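Local coordinates for protease 2A (Rhinovirus C, PDB 5X45) that cleaves the viral polyprotein as a chymotrypsin-like cysteine protease, and probably host proteins as well, with a structural zinc ion stabilising its fold, at the zinc ion site. Coordinates in Å, arbitrary orientation; residue numbers count along the deposited sequence, not the author numbering.

The zinc ion site. Residues 51, 53, 55, 113-115. With ZN (zinc ion), chain B.
Structural zinc site of the enterovirus 2A protease, a chymotrypsin-like cysteine protease: three cysteines and one histidine, given in pairs by two stretches of chain far apart in sequence, surround the metal. Cys53 and Cys55 come from the loop that runs into strand 57-62; Cys113 closes strand 110-113, and His115 lies in the short turn before strand 116-124. Tying these segments together, the ion most likely stabilises the fold rather than taking part in catalysis. His115 can be followed outward from its backbone. The torsion about CA and CB sets CG anti to the carbonyl carbon and beside the backbone N (chi1 -56°), and His115 CB stays 3.6 Å from ZN. CG carries the ring, turned by chi2 of 114° so that ND1, not NE2, points at the metal. His115 ND1 binds ZN at 2.5 Å, and CG and CE1 flank it at similar distances from the ion. NE2, across the ring, is directed away from ZN. One face of the His115 imidazole has CG of Lys114 over its rim, 4.3 Å above the ring plane, while the Lys114 chain then runs on away from the ion. Cys113 holds SG in the cleft between its two backbone branches, and this SG binds ZN at 2.5 Å. The backbone N-H of His115 also turns to this sulfur in a weak hydrogen bond, which may ease some of its negative charge. Cys53 SG takes the same torsion and binds ZN from the loop ahead of strand 57-62, across the ion from the Cys113/His115 turn; the modelled bond is so short that its length carries no meaning. Cys55 SG instead lies anti to its carbonyl carbon (chi1 -67°); at 2.6 Å from ZN, Cys55 SG is probably the fourth ligand of a loosely fitted tetrahedron. Beyond the sulfurs, the ring of Pro51 presents CG toward ZN at 4.8 Å, a second-shell neighbour beside the site.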
# COMPACT_ATOMS: atom_id res chain seq x y z
N PRO A 51 1.31 -12.27 -3.40
CA PRO A 51 2.20 -13.41 -3.35
C PRO A 51 2.71 -13.68 -1.97
O PRO A 51 2.68 -12.83 -1.14
CB PRO A 51 3.36 -12.98 -4.25
CG PRO A 51 3.26 -11.52 -4.36
CD PRO A 51 1.94 -11.06 -3.92
N CYS A 53 5.75 -14.46 -1.58
CA CYS A 53 7.16 -14.40 -1.82
C CYS A 53 7.85 -13.56 -0.75
O CYS A 53 7.26 -13.14 0.23
CB CYS A 53 7.47 -13.93 -3.26
SG CYS A 53 7.17 -12.24 -3.83
N CYS A 55 10.20 -11.11 -1.98
CA CYS A 55 10.72 -9.97 -2.75
C CYS A 55 10.61 -8.61 -2.04
O CYS A 55 9.68 -8.36 -1.27
CB CYS A 55 10.02 -9.87 -4.10
SG CYS A 55 10.40 -11.23 -5.22
N CYS A 113 5.91 -6.93 -7.44
CA CYS A 113 7.05 -7.74 -7.85
C CYS A 113 6.61 -8.62 -9.02
O CYS A 113 5.50 -8.48 -9.53
CB CYS A 113 7.56 -8.57 -6.68
SG CYS A 113 6.41 -9.86 -6.17
N LYS A 114 7.47 -9.55 -9.43
CA LYS A 114 7.13 -10.42 -10.54
C LYS A 114 5.88 -11.26 -10.23
O LYS A 114 5.07 -11.52 -11.11
CB LYS A 114 8.32 -11.32 -10.87
CG LYS A 114 7.97 -12.53 -11.70
CD LYS A 114 8.97 -13.66 -11.48
CE LYS A 114 8.51 -14.91 -12.20
NZ LYS A 114 8.21 -14.62 -13.63
N HIS A 115 5.73 -11.66 -8.98
CA HIS A 115 4.66 -12.58 -8.59
C HIS A 115 3.31 -11.93 -8.26
O HIS A 115 2.28 -12.61 -8.19
CB HIS A 115 5.13 -13.42 -7.40
CG HIS A 115 6.40 -14.16 -7.68
ND1 HIS A 115 7.59 -13.88 -7.02
CD2 HIS A 115 6.68 -15.16 -8.55
CE1 HIS A 115 8.53 -14.69 -7.48
NE2 HIS A 115 8.01 -15.47 -8.40
ZN ZN B . 7.86 -11.86 -5.61